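Local coordinates for protein putative adhesin (Bacteroides fragilis NCTC 9343, PDB 3PET) that is of uncertain function but, as a putative lipoprotein with a right-handed beta-helix, probably serves in cell adhesion, at residues R14-K19 with N51-I56; T42-Y47 with M81-T86; P88-I93 with N105-D110; N165-A170 with T182-E187; V171-Q176 with G197-K202. All coordinates share one frame; numbering follows the deposited sequence. Where two conformers were deposited one is given.

Contact 1. Residues R14-K19 with N51-I56; sequences RDYKVK and NIVALI
The N-terminal end of the right-handed beta-helix is where the strand containing R14 and Y16 meets the short helical turn around V53, the V53 methyl touching R14 CB and the Y16 hydroxyl. V53 reaches the strand through CG1. With CG1 anti to its backbone N (chi1 168°), that methyl is turned toward both side chains of the strand: V53 CG1 lies 3.8 Å from R14 CB and 3.6 Å from Y16 OH. The tyrosine therefore meets the valine through its hydroxyl oxygen rather than through the ring carbons, and the two side chains run obliquely past each other. R14 begins beside V53 and, in the conformer given, continues past it as an extended chain from CG to NE; a further approach of R14 NH1 to A54 CA, at 4.2 Å, is doubtful because a second conformer exists. Residues V53 to I56 form a type I beta turn, in which I56 N donates to V53 O at 3.1 Å. The area buried is small, 163 Å², and the union is one of side-chain packing. R14 and Y16 are joined by backbone hydrogen bonds to I46 and L44 of strand 43-47, while the side chain of Y16 also touches V58 of strand 56-61. I56 rests on I46 and M81, placing the turn beside strand 43-47 and the loop at M81.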
# COMPACT_ATOMS: atom_id res chain seq x y z
N ARG A 14 26.13 -11.45 -15.41
CA ARG A 14 27.29 -11.34 -14.54
C ARG A 14 27.13 -12.37 -13.43
O ARG A 14 26.07 -12.44 -12.80
CB ARG A 14 27.47 -9.91 -14.01
CG ARG A 14 28.72 -9.71 -13.19
CD ARG A 14 29.04 -8.23 -13.10
NE ARG A 14 30.07 -7.95 -12.11
CZ ARG A 14 30.53 -6.73 -11.83
NH1 ARG A 14 30.06 -5.67 -12.49
NH2 ARG A 14 31.46 -6.55 -10.91
N ASP A 15 28.15 -13.20 -13.25
CA ASP A 15 28.14 -14.23 -12.22
C ASP A 15 29.01 -13.77 -11.07
O ASP A 15 30.17 -13.39 -11.28
CB ASP A 15 28.62 -15.57 -12.80
CG ASP A 15 28.50 -16.75 -11.85
OD1 ASP A 15 27.72 -16.65 -10.89
OD2 ASP A 15 29.16 -17.77 -12.09
N TYR A 16 28.44 -13.77 -9.85
CA TYR A 16 29.13 -13.39 -8.63
C TYR A 16 29.29 -14.64 -7.77
O TYR A 16 28.29 -15.23 -7.30
CB TYR A 16 28.38 -12.29 -7.85
CG TYR A 16 27.93 -11.09 -8.67
CD1 TYR A 16 26.83 -11.18 -9.53
CD2 TYR A 16 28.55 -9.85 -8.54
CE1 TYR A 16 26.41 -10.09 -10.29
CE2 TYR A 16 28.13 -8.74 -9.29
CZ TYR A 16 27.03 -8.86 -10.14
OH TYR A 16 26.58 -7.79 -10.89
N LYS A 17 30.53 -15.06 -7.58
CA LYS A 17 30.83 -16.23 -6.76
C LYS A 17 30.85 -15.77 -5.32
O LYS A 17 31.90 -15.42 -4.78
CB LYS A 17 32.15 -16.89 -7.20
N VAL A 18 29.67 -15.67 -4.73
CA VAL A 18 29.48 -15.19 -3.36
C VAL A 18 29.64 -16.34 -2.35
O VAL A 18 29.48 -17.51 -2.71
CB VAL A 18 28.08 -14.52 -3.23
CG1 VAL A 18 28.00 -13.26 -4.08
CG2 VAL A 18 26.95 -15.47 -3.60
N LYS A 19 29.94 -15.98 -1.10
CA LYS A 19 30.00 -16.90 0.03
C LYS A 19 28.58 -17.42 0.30
O LYS A 19 27.62 -16.75 -0.09
CB LYS A 19 30.52 -16.17 1.29
CG LYS A 19 32.02 -15.97 1.34
CD LYS A 19 32.43 -15.67 2.77
CE LYS A 19 33.75 -14.97 2.86
NZ LYS A 19 33.90 -14.31 4.18
N ASN A 51 25.74 -1.90 -18.55
CA ASN A 51 25.94 -0.67 -17.77
C ASN A 51 24.89 -0.50 -16.65
O ASN A 51 25.06 0.34 -15.76
CB ASN A 51 25.95 0.57 -18.69
CG ASN A 51 24.70 0.77 -19.50
OD1 ASN A 51 23.89 -0.15 -19.69
ND2 ASN A 51 24.52 1.97 -20.01
N ILE A 52 23.80 -1.30 -16.69
CA ILE A 52 22.76 -1.28 -15.66
C ILE A 52 23.13 -2.34 -14.60
O ILE A 52 23.07 -2.07 -13.40
CB ILE A 52 21.34 -1.46 -16.27
CG1 ILE A 52 21.06 -0.48 -17.45
CG2 ILE A 52 20.26 -1.40 -15.19
CD1 ILE A 52 21.32 1.06 -17.19
N VAL A 53 23.61 -3.51 -15.06
CA VAL A 53 24.08 -4.59 -14.18
C VAL A 53 25.21 -4.05 -13.29
O VAL A 53 25.24 -4.34 -12.09
CB VAL A 53 24.55 -5.83 -15.01
CG1 VAL A 53 25.31 -6.84 -14.15
CG2 VAL A 53 23.36 -6.49 -15.71
N ALA A 54 26.09 -3.21 -13.88
CA ALA A 54 27.24 -2.60 -13.21
C ALA A 54 26.84 -1.69 -12.04
O ALA A 54 27.68 -1.43 -11.18
CB ALA A 54 28.08 -1.81 -14.22
N LEU A 55 25.56 -1.23 -11.99
CA LEU A 55 25.06 -0.36 -10.92
C LEU A 55 24.74 -1.12 -9.62
O LEU A 55 24.51 -0.50 -8.58
CB LEU A 55 23.80 0.41 -11.37
CG LEU A 55 23.91 1.33 -12.59
CD1 LEU A 55 22.58 1.97 -12.87
CD2 LEU A 55 24.96 2.43 -12.39
N ILE A 56 24.70 -2.45 -9.66
CA ILE A 56 24.34 -3.24 -8.49
C ILE A 56 25.57 -3.61 -7.65
O ILE A 56 26.51 -4.23 -8.15
CB ILE A 56 23.52 -4.50 -8.88
CG1 ILE A 56 22.22 -4.07 -9.66
CG2 ILE A 56 23.19 -5.35 -7.60
CD1 ILE A 56 21.36 -5.16 -10.17

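Contact 2. Residues T42-Y47 with M81-T86; sequences TDLQIY and MKITIT
Strands 43-47 and 82-86 form a regular antiparallel pair near the N-terminal end of the beta-helix, with one face packed against apolar side chains and the other open to water. Six backbone hydrogen bonds join D43 to T86, Q45 to T84 and Y47 to K82, each pair bonding in both directions. The nearly straight bond from Y47 N to K82 O measures 2.8 Å. On the buried face L44 and I85 lie side by side, L44 CD1 standing 3.7 Å from I85 CG1, and I46 and I83 are arranged likewise. Selenomethionine M81, bent at chi2 (-57°) and chi3 (-62°), carries its CE to 3.6 Å from I46 CG2. L67 of strand 64-69 touches L44, I83 and I85 on this face. The other face bears D43, Q45, Y47, K82, T84 and T86. It is looser in its middle, where Q45 CB and T84 CB are 4.4 Å apart, but not at the D43 end, where T86 CG2 meets D43 CB at 3.7 Å and the T86 hydroxyl bonds T35 O of strand 31-36. Two waters bind on this face. One donates to D43 OD2 and weakly to T84 O. The second donates to K82 O at 2.8 Å and lies 3.0 Å from T84 OG1.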
# COMPACT_ATOMS: atom_id res chain seq x y z
N THR A 42 25.94 -22.35 -4.06
CA THR A 42 25.51 -20.97 -3.81
C THR A 42 25.89 -20.17 -5.06
O THR A 42 27.01 -20.29 -5.53
CB THR A 42 26.09 -20.39 -2.51
OG1 THR A 42 25.58 -21.16 -1.43
CG2 THR A 42 25.69 -18.94 -2.29
N ASP A 43 24.95 -19.40 -5.61
CA ASP A 43 25.26 -18.63 -6.80
C ASP A 43 24.36 -17.40 -6.93
O ASP A 43 23.24 -17.37 -6.42
CB ASP A 43 25.15 -19.51 -8.07
CG ASP A 43 25.77 -18.86 -9.30
OD1 ASP A 43 26.94 -18.37 -9.20
OD2 ASP A 43 25.06 -18.73 -10.32
N LEU A 44 24.91 -16.36 -7.57
CA LEU A 44 24.22 -15.13 -7.86
C LEU A 44 24.53 -14.74 -9.27
O LEU A 44 25.71 -14.60 -9.63
CB LEU A 44 24.60 -13.99 -6.88
CG LEU A 44 24.04 -12.60 -7.24
CD1 LEU A 44 22.50 -12.54 -7.07
CD2 LEU A 44 24.71 -11.53 -6.45
N GLN A 45 23.47 -14.58 -10.08
CA GLN A 45 23.60 -14.10 -11.46
C GLN A 45 22.70 -12.94 -11.67
O GLN A 45 21.54 -12.95 -11.22
CB GLN A 45 23.30 -15.19 -12.50
CG GLN A 45 24.15 -16.43 -12.32
CD GLN A 45 24.04 -17.40 -13.45
OE1 GLN A 45 23.02 -17.50 -14.15
NE2 GLN A 45 25.11 -18.16 -13.63
N ILE A 46 23.22 -11.93 -12.36
CA ILE A 46 22.43 -10.74 -12.70
C ILE A 46 22.49 -10.57 -14.21
O ILE A 46 23.57 -10.50 -14.80
CB ILE A 46 22.83 -9.47 -11.91
CG1 ILE A 46 22.70 -9.73 -10.37
CG2 ILE A 46 21.91 -8.28 -12.34
CD1 ILE A 46 23.25 -8.67 -9.42
N TYR A 47 21.31 -10.56 -14.83
CA TYR A 47 21.12 -10.42 -16.27
C TYR A 47 20.55 -9.05 -16.60
O TYR A 47 19.63 -8.58 -15.94
CB TYR A 47 20.19 -11.51 -16.80
CG TYR A 47 19.86 -11.38 -18.27
CD1 TYR A 47 20.71 -11.90 -19.25
CD2 TYR A 47 18.72 -10.69 -18.69
CE1 TYR A 47 20.44 -11.75 -20.61
CE2 TYR A 47 18.44 -10.54 -20.06
CZ TYR A 47 19.29 -11.08 -21.01
OH TYR A 47 19.05 -10.97 -22.37
N MSE A 81 16.20 -6.38 -16.61
CA MSE A 81 16.92 -6.72 -15.37
C MSE A 81 16.35 -7.98 -14.70
O MSE A 81 15.15 -8.01 -14.38
CB MSE A 81 16.91 -5.55 -14.37
CG MSE A 81 17.76 -4.36 -14.80
SE MSE A 81 19.66 -4.82 -15.13
CE MSE A 81 20.11 -5.39 -13.39
N LYS A 82 17.17 -9.03 -14.53
CA LYS A 82 16.72 -10.26 -13.86
C LYS A 82 17.81 -10.71 -12.90
O LYS A 82 18.98 -10.86 -13.31
CB LYS A 82 16.37 -11.37 -14.86
CG LYS A 82 15.62 -12.52 -14.20
CD LYS A 82 15.75 -13.85 -14.92
CE LYS A 82 14.81 -13.98 -16.09
NZ LYS A 82 14.87 -15.32 -16.72
N ILE A 83 17.44 -10.88 -11.63
CA ILE A 83 18.36 -11.32 -10.59
C ILE A 83 18.02 -12.77 -10.24
O ILE A 83 16.91 -13.04 -9.81
CB ILE A 83 18.30 -10.36 -9.36
CG1 ILE A 83 18.70 -8.91 -9.77
CG2 ILE A 83 19.19 -10.89 -8.20
CD1 ILE A 83 18.18 -7.77 -8.81
N THR A 84 18.97 -13.69 -10.43
CA THR A 84 18.78 -15.11 -10.18
C THR A 84 19.66 -15.48 -9.00
O THR A 84 20.88 -15.29 -9.03
CB THR A 84 19.06 -15.90 -11.47
OG1 THR A 84 18.03 -15.55 -12.39
CG2 THR A 84 19.04 -17.41 -11.26
N ILE A 85 19.02 -15.97 -7.93
CA ILE A 85 19.72 -16.31 -6.68
C ILE A 85 19.50 -17.80 -6.33
O ILE A 85 18.39 -18.32 -6.48
CB ILE A 85 19.22 -15.39 -5.53
CG1 ILE A 85 19.24 -13.88 -5.91
CG2 ILE A 85 20.02 -15.64 -4.22
CD1 ILE A 85 18.77 -12.87 -4.76
N THR A 86 20.56 -18.47 -5.89
CA THR A 86 20.42 -19.85 -5.44
C THR A 86 21.35 -20.10 -4.27
O THR A 86 22.48 -19.61 -4.24
CB THR A 86 20.55 -20.92 -6.57
OG1 THR A 86 20.35 -22.22 -5.99
CG2 THR A 86 21.85 -20.89 -7.30
O HOH W 1 22.01 -18.11 -9.49
O HOH W 2 19.58 -13.57 -13.95

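Contact 3. Residues P88-I93 with N105-D110; sequences PTLNGI and NGLTTD
T109 OG1 donates to L90 O across 2.8 Å, a direct hydrogen bond between residues 88-93 and 105-110, where the chain enters strand 92-95 of the beta-helix beside strand 107-108. The hydroxyl approaches from above the carbonyl plane, 42° out of it, and chi1 of T109 (-170°) sets OG1 anti to its own backbone N. Next to it, N91 ND2 reaches D110 OD1 at 2.9 Å, but the hydrogen bond is weak, with an angle of 118° at the hydrogen. The stronger partner of N91 ND2 is the carbonyl oxygen of N111, immediately after the segment. A water extends the polar side by accepting from L90 N at 3.0 Å and donating to T108 O at 2.9 Å, so it bridges the two backbones. Farther in, the leucines pack: L107 CD1 stands 3.9 Å from L90 CB, while L107 CD2 lies 3.8 Å from L90 O. Y34 and I103 also touch L90, and L127 touches L107, continuing the apolar interior. The backbone groups of L90 thus find their partners in a threonine hydroxyl and a water, which implies that between these two segments the polar links are made by side chains and solvent.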
# COMPACT_ATOMS: atom_id res chain seq x y z
N PRO A 88 21.71 -23.38 -0.76
CA PRO A 88 21.12 -24.61 -0.20
C PRO A 88 19.98 -24.34 0.80
O PRO A 88 19.06 -25.16 0.91
CB PRO A 88 22.32 -25.28 0.49
CG PRO A 88 23.53 -24.73 -0.23
CD PRO A 88 23.14 -23.28 -0.40
N THR A 89 20.03 -23.21 1.54
CA THR A 89 19.03 -22.87 2.54
C THR A 89 18.60 -21.41 2.45
O THR A 89 19.37 -20.57 1.99
CB THR A 89 19.52 -23.17 3.99
OG1 THR A 89 20.58 -22.27 4.34
CG2 THR A 89 19.92 -24.64 4.22
N LEU A 90 17.38 -21.11 2.94
CA LEU A 90 16.87 -19.75 3.02
C LEU A 90 15.95 -19.60 4.22
O LEU A 90 14.96 -20.34 4.34
CB LEU A 90 16.15 -19.30 1.73
CG LEU A 90 15.88 -17.79 1.63
CD1 LEU A 90 17.18 -17.00 1.39
CD2 LEU A 90 14.89 -17.50 0.53
N ASN A 91 16.27 -18.62 5.10
CA ASN A 91 15.51 -18.32 6.31
C ASN A 91 14.90 -16.92 6.30
O ASN A 91 14.06 -16.63 7.14
CB ASN A 91 16.40 -18.46 7.55
CG ASN A 91 16.83 -19.88 7.77
OD1 ASN A 91 18.00 -20.19 7.73
ND2 ASN A 91 15.87 -20.80 7.94
N GLY A 92 15.37 -16.05 5.41
CA GLY A 92 14.85 -14.69 5.39
C GLY A 92 14.99 -13.96 4.08
O GLY A 92 15.97 -14.13 3.36
N ILE A 93 13.96 -13.15 3.78
CA ILE A 93 13.94 -12.24 2.64
C ILE A 93 13.51 -10.89 3.17
O ILE A 93 12.40 -10.76 3.70
CB ILE A 93 13.08 -12.67 1.41
CG1 ILE A 93 13.47 -14.08 0.88
CG2 ILE A 93 13.21 -11.61 0.26
CD1 ILE A 93 12.45 -14.68 -0.09
N ASN A 105 9.85 -22.81 -7.59
CA ASN A 105 9.93 -24.26 -7.50
C ASN A 105 10.21 -24.81 -6.11
O ASN A 105 10.75 -25.90 -5.99
CB ASN A 105 10.96 -24.77 -8.52
CG ASN A 105 10.47 -24.53 -9.92
OD1 ASN A 105 9.42 -25.04 -10.34
ND2 ASN A 105 11.16 -23.67 -10.64
N GLY A 106 9.77 -24.13 -5.07
CA GLY A 106 9.89 -24.68 -3.73
C GLY A 106 10.99 -24.23 -2.82
O GLY A 106 12.06 -23.78 -3.26
N LEU A 107 10.72 -24.34 -1.53
CA LEU A 107 11.65 -24.06 -0.45
C LEU A 107 11.27 -24.89 0.75
O LEU A 107 10.12 -24.84 1.20
CB LEU A 107 11.70 -22.56 -0.08
CG LEU A 107 12.54 -22.20 1.18
CD1 LEU A 107 14.05 -22.51 0.99
CD2 LEU A 107 12.33 -20.74 1.58
N THR A 108 12.24 -25.67 1.26
CA THR A 108 12.09 -26.45 2.49
C THR A 108 13.03 -25.80 3.50
O THR A 108 14.24 -25.74 3.29
CB THR A 108 12.37 -27.94 2.28
OG1 THR A 108 11.48 -28.43 1.29
CG2 THR A 108 12.22 -28.75 3.56
N THR A 109 12.46 -25.29 4.58
CA THR A 109 13.23 -24.59 5.61
C THR A 109 12.56 -24.79 6.97
O THR A 109 11.42 -25.23 7.02
CB THR A 109 13.33 -23.08 5.24
OG1 THR A 109 14.27 -22.43 6.10
CG2 THR A 109 11.96 -22.34 5.26
N ASP A 110 13.25 -24.47 8.06
CA ASP A 110 12.64 -24.54 9.38
C ASP A 110 11.81 -23.26 9.60
O ASP A 110 10.60 -23.34 9.77
CB ASP A 110 13.69 -24.75 10.49
CG ASP A 110 15.03 -24.03 10.31
OD1 ASP A 110 15.06 -22.97 9.62
OD2 ASP A 110 16.04 -24.52 10.87
O HOH W 3 16.26 -23.73 3.94

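Contact 4. Residues N165-A170 with T182-E187; sequences NLRANA and TCNATE
N169 and E187 lie side by side where two successive coils of the beta-helix turn the same corner. Followed outward, N169 CB comes 3.7 Å from E187 OE1, and N169 CG stands over the carboxylate, 3.9 Å from E187 CD. The amide and carboxylate planes are stacked, 16° apart. At the tip N169 OD1 is 2.7 Å from T186 OG1, whereas ND2 is hydrogen-bonded to Q149 of the preceding coil. Beneath these side chains the parallel backbones are joined by A168 N to N184 O, T186 N to A168 O at 2.9 Å, and E187 N to N169 O at 2.8 Å. Upstream the strands diverge, their axes 38° apart, and a water bridges them, accepting from N184 N at 2.8 Å and lying 2.7 Å from L166 O. N184 lies beside R167, its ND2 3.7 Å from R167 CG and bonded to G164 O, while R167 forms a salt bridge with E145. The exchange of direct backbone bonds for a water implies that the pairing is tight at the corner and hydrated upstream, with the amides of N169 and N184 adding bonds to Q149 and G164, each one coil back.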
# COMPACT_ATOMS: atom_id res chain seq x y z
N ASN A 165 -3.90 -21.08 -0.05
CA ASN A 165 -3.29 -22.39 -0.38
C ASN A 165 -2.03 -22.66 0.44
O ASN A 165 -1.25 -23.56 0.10
CB ASN A 165 -3.01 -22.50 -1.87
CG ASN A 165 -4.28 -22.43 -2.67
OD1 ASN A 165 -5.30 -22.98 -2.28
ND2 ASN A 165 -4.25 -21.69 -3.76
N LEU A 166 -1.85 -21.91 1.54
CA LEU A 166 -0.81 -22.16 2.51
C LEU A 166 -1.50 -22.80 3.70
O LEU A 166 -2.12 -22.09 4.50
CB LEU A 166 0.01 -20.92 2.89
CG LEU A 166 1.12 -21.25 3.90
CD1 LEU A 166 2.44 -21.55 3.21
CD2 LEU A 166 1.22 -20.20 4.91
N ARG A 167 -1.47 -24.15 3.77
CA ARG A 167 -2.11 -24.93 4.84
C ARG A 167 -1.27 -24.84 6.12
O ARG A 167 -0.16 -25.37 6.15
CB ARG A 167 -2.32 -26.41 4.42
CG ARG A 167 -3.32 -26.61 3.28
CD ARG A 167 -2.79 -27.57 2.22
NE ARG A 167 -2.25 -26.85 1.06
CZ ARG A 167 -1.20 -27.25 0.34
NH1 ARG A 167 -0.54 -28.36 0.67
NH2 ARG A 167 -0.78 -26.53 -0.69
N ALA A 168 -1.78 -24.15 7.15
CA ALA A 168 -1.07 -24.00 8.42
C ALA A 168 -1.89 -24.58 9.57
O ALA A 168 -3.12 -24.55 9.51
CB ALA A 168 -0.78 -22.53 8.69
N ASN A 169 -1.23 -25.10 10.62
CA ASN A 169 -1.98 -25.59 11.77
C ASN A 169 -2.44 -24.42 12.63
O ASN A 169 -3.60 -24.38 13.00
CB ASN A 169 -1.17 -26.60 12.59
CG ASN A 169 -1.17 -27.96 11.95
OD1 ASN A 169 -2.18 -28.41 11.40
ND2 ASN A 169 -0.06 -28.63 12.01
N ALA A 170 -1.56 -23.46 12.89
CA ALA A 170 -1.86 -22.27 13.69
C ALA A 170 -1.60 -21.03 12.86
O ALA A 170 -0.56 -20.91 12.21
CB ALA A 170 -1.01 -22.25 14.95
N THR A 182 -6.10 -13.68 3.03
CA THR A 182 -6.77 -14.96 2.82
C THR A 182 -5.82 -15.98 3.38
O THR A 182 -4.63 -15.91 3.10
CB THR A 182 -7.18 -15.19 1.35
OG1 THR A 182 -7.99 -14.09 0.93
CG2 THR A 182 -7.97 -16.51 1.17
N CYS A 183 -6.30 -16.86 4.27
CA CYS A 183 -5.40 -17.82 4.92
C CYS A 183 -6.13 -19.13 5.17
O CYS A 183 -7.26 -19.32 4.72
CB CYS A 183 -4.81 -17.23 6.20
SG CYS A 183 -6.05 -16.73 7.42
N ASN A 184 -5.43 -20.09 5.79
CA ASN A 184 -5.91 -21.44 5.96
C ASN A 184 -5.38 -21.99 7.29
O ASN A 184 -4.19 -22.25 7.43
CB ASN A 184 -5.44 -22.25 4.75
CG ASN A 184 -6.01 -23.63 4.59
OD1 ASN A 184 -6.44 -24.28 5.53
ND2 ASN A 184 -5.99 -24.10 3.36
N ALA A 185 -6.29 -22.15 8.26
CA ALA A 185 -5.96 -22.58 9.61
C ALA A 185 -6.68 -23.86 9.95
O ALA A 185 -7.92 -23.88 9.97
CB ALA A 185 -6.36 -21.48 10.60
N THR A 186 -5.93 -24.94 10.18
CA THR A 186 -6.60 -26.22 10.47
C THR A 186 -6.89 -26.38 11.97
O THR A 186 -7.87 -27.02 12.29
CB THR A 186 -5.81 -27.43 9.93
OG1 THR A 186 -4.68 -27.66 10.77
CG2 THR A 186 -5.38 -27.26 8.48
N GLU A 187 -6.03 -25.86 12.87
CA GLU A 187 -6.24 -26.07 14.31
C GLU A 187 -6.61 -24.78 15.09
O GLU A 187 -7.45 -24.85 15.98
CB GLU A 187 -4.99 -26.69 14.95
CG GLU A 187 -4.71 -28.12 14.47
CD GLU A 187 -3.46 -28.79 15.01
OE1 GLU A 187 -2.60 -28.09 15.60
OE2 GLU A 187 -3.32 -30.01 14.80
O HOH W 4 -2.62 -19.76 5.84

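Contact 5. Residues V171-Q176 with G197-K202; sequences VEASSQ and GSIKYK
S175 places OG between its backbone N and carbonyl carbon (chi1 59°), and I199 sets CG1 anti to its carbonyl carbon (chi1 -60°) with CD1 continuing outward (chi2 168°); together these torsions bring a hydroxyl against an isoleucine tip inside the beta-helix. S175 OG lies 3.7 Å from I199 CD1 and 3.8 Å from I199 CG1, a polar atom packed on aliphatic carbon. The same methyl, I199 CD1, also comes to 3.8 Å from A173 O, so it sits against two oxygens of strand 171-175. The other branch of the isoleucine is looser, I199 CG2 standing 4.3 Å from A173 CB. These strands, 8.9 Å apart at their axes, are not adjacent partners; their side chains meet across the interior. V193 of strand 188-193 touches both S175 and I199, filling in beside them, and S155 lies against S175 from the preceding coil. Toward the end of strand 171-175 a single water joins the contact. It is 2.7 Å from S175 OG, lies 3.0 Å from G197 O and can donate to it, spanning a gap too wide for the hydroxyl and carbonyl to bond directly. The serine hydroxyl thus has two surroundings, methyl and methylene carbon from I199 and a water that links it to G197, which implies that this part of the interior combines apolar packing with a water bridge.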
# COMPACT_ATOMS: atom_id res chain seq x y z
N VAL A 171 -2.57 -20.12 12.84
CA VAL A 171 -2.43 -18.87 12.09
C VAL A 171 -2.59 -17.70 13.04
O VAL A 171 -3.49 -17.70 13.88
CB VAL A 171 -3.44 -18.79 10.89
CG1 VAL A 171 -3.49 -17.39 10.27
CG2 VAL A 171 -3.12 -19.83 9.82
N GLU A 172 -1.72 -16.68 12.88
CA GLU A 172 -1.82 -15.39 13.58
C GLU A 172 -1.91 -14.35 12.49
O GLU A 172 -0.93 -14.14 11.78
CB GLU A 172 -0.66 -15.15 14.54
CG GLU A 172 -0.65 -16.12 15.72
CD GLU A 172 0.70 -16.63 16.18
OE1 GLU A 172 1.73 -15.98 15.89
OE2 GLU A 172 0.72 -17.69 16.86
N ALA A 173 -3.09 -13.78 12.26
CA ALA A 173 -3.27 -12.82 11.18
C ALA A 173 -3.72 -11.46 11.67
O ALA A 173 -4.65 -11.38 12.48
CB ALA A 173 -4.28 -13.35 10.17
N SER A 174 -3.07 -10.39 11.18
CA SER A 174 -3.47 -9.03 11.54
C SER A 174 -3.36 -8.16 10.31
O SER A 174 -2.35 -8.19 9.62
CB SER A 174 -2.65 -8.48 12.70
OG SER A 174 -2.96 -7.12 12.94
N SER A 175 -4.48 -7.45 9.98
CA SER A 175 -4.57 -6.58 8.81
C SER A 175 -4.66 -5.13 9.30
O SER A 175 -5.65 -4.78 9.95
CB SER A 175 -5.76 -6.99 7.94
OG SER A 175 -6.98 -6.91 8.66
N GLN A 176 -3.59 -4.30 9.06
CA GLN A 176 -3.50 -2.91 9.56
C GLN A 176 -3.38 -1.85 8.46
O GLN A 176 -3.49 -0.66 8.75
CB GLN A 176 -2.30 -2.76 10.49
CG GLN A 176 -2.38 -3.54 11.78
CD GLN A 176 -1.09 -3.39 12.54
OE1 GLN A 176 -0.12 -4.08 12.27
NE2 GLN A 176 -1.01 -2.41 13.43
N GLY A 197 -10.01 -3.59 5.09
CA GLY A 197 -9.86 -4.90 4.46
C GLY A 197 -10.28 -5.99 5.42
O GLY A 197 -10.48 -5.74 6.62
N SER A 198 -10.40 -7.20 4.89
CA SER A 198 -10.93 -8.35 5.59
C SER A 198 -9.98 -9.50 5.72
O SER A 198 -9.04 -9.63 4.94
CB SER A 198 -12.17 -8.84 4.84
OG SER A 198 -13.12 -7.80 4.76
N ILE A 199 -10.26 -10.39 6.69
CA ILE A 199 -9.50 -11.64 6.89
C ILE A 199 -10.45 -12.81 6.59
O ILE A 199 -11.51 -12.92 7.19
CB ILE A 199 -8.83 -11.75 8.29
CG1 ILE A 199 -7.82 -10.58 8.51
CG2 ILE A 199 -8.17 -13.12 8.47
CD1 ILE A 199 -7.30 -10.38 9.92
N LYS A 200 -10.07 -13.62 5.60
CA LYS A 200 -10.84 -14.79 5.19
C LYS A 200 -10.02 -16.03 5.49
O LYS A 200 -8.86 -16.10 5.09
CB LYS A 200 -11.21 -14.72 3.70
CG LYS A 200 -12.35 -13.74 3.39
CD LYS A 200 -12.39 -13.34 1.91
CE LYS A 200 -11.30 -12.35 1.53
NZ LYS A 200 -11.41 -11.94 0.10
N TYR A 201 -10.58 -17.00 6.21
CA TYR A 201 -9.80 -18.19 6.51
C TYR A 201 -10.55 -19.47 6.14
O TYR A 201 -11.74 -19.62 6.45
CB TYR A 201 -9.38 -18.23 8.00
CG TYR A 201 -10.54 -18.32 8.98
CD1 TYR A 201 -11.19 -17.18 9.43
CD2 TYR A 201 -10.95 -19.55 9.49
CE1 TYR A 201 -12.26 -17.26 10.33
CE2 TYR A 201 -12.00 -19.64 10.41
CZ TYR A 201 -12.65 -18.50 10.82
OH TYR A 201 -13.71 -18.61 11.69
N LYS A 202 -9.83 -20.40 5.51
CA LYS A 202 -10.30 -21.74 5.23
C LYS A 202 -10.03 -22.58 6.46
O LYS A 202 -9.21 -22.18 7.31
CB LYS A 202 -9.55 -22.33 4.00
CG LYS A 202 -9.84 -21.67 2.66
CD LYS A 202 -9.10 -22.41 1.56
CE LYS A 202 -9.11 -21.70 0.23
NZ LYS A 202 -8.22 -22.38 -0.76
O HOH W 5 -8.03 -4.57 7.91

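The five contacts are spread along the axis of one beta-helix. Contacts 1 and 2 lie at the N-terminal end, with centres 8 Å apart, and meet along the pairing of strands 11-16 and 43-47. Contact 3 follows, its centre about 16 Å from that of contact 2, touching it through T42 and P88. Contacts 4 and 5, centres 11 Å apart, lie beyond the chain's centre from contacts 1 and 2; C183 probably hydrogen-bonds through its backbone to K200 and K202, joining them. About 39 Å separates the centre of contact 1 from those of contacts 4 and 5. Tetraethylene glycol molecules, probably from the crystallisation liquor, lie near R14, K82 and N169.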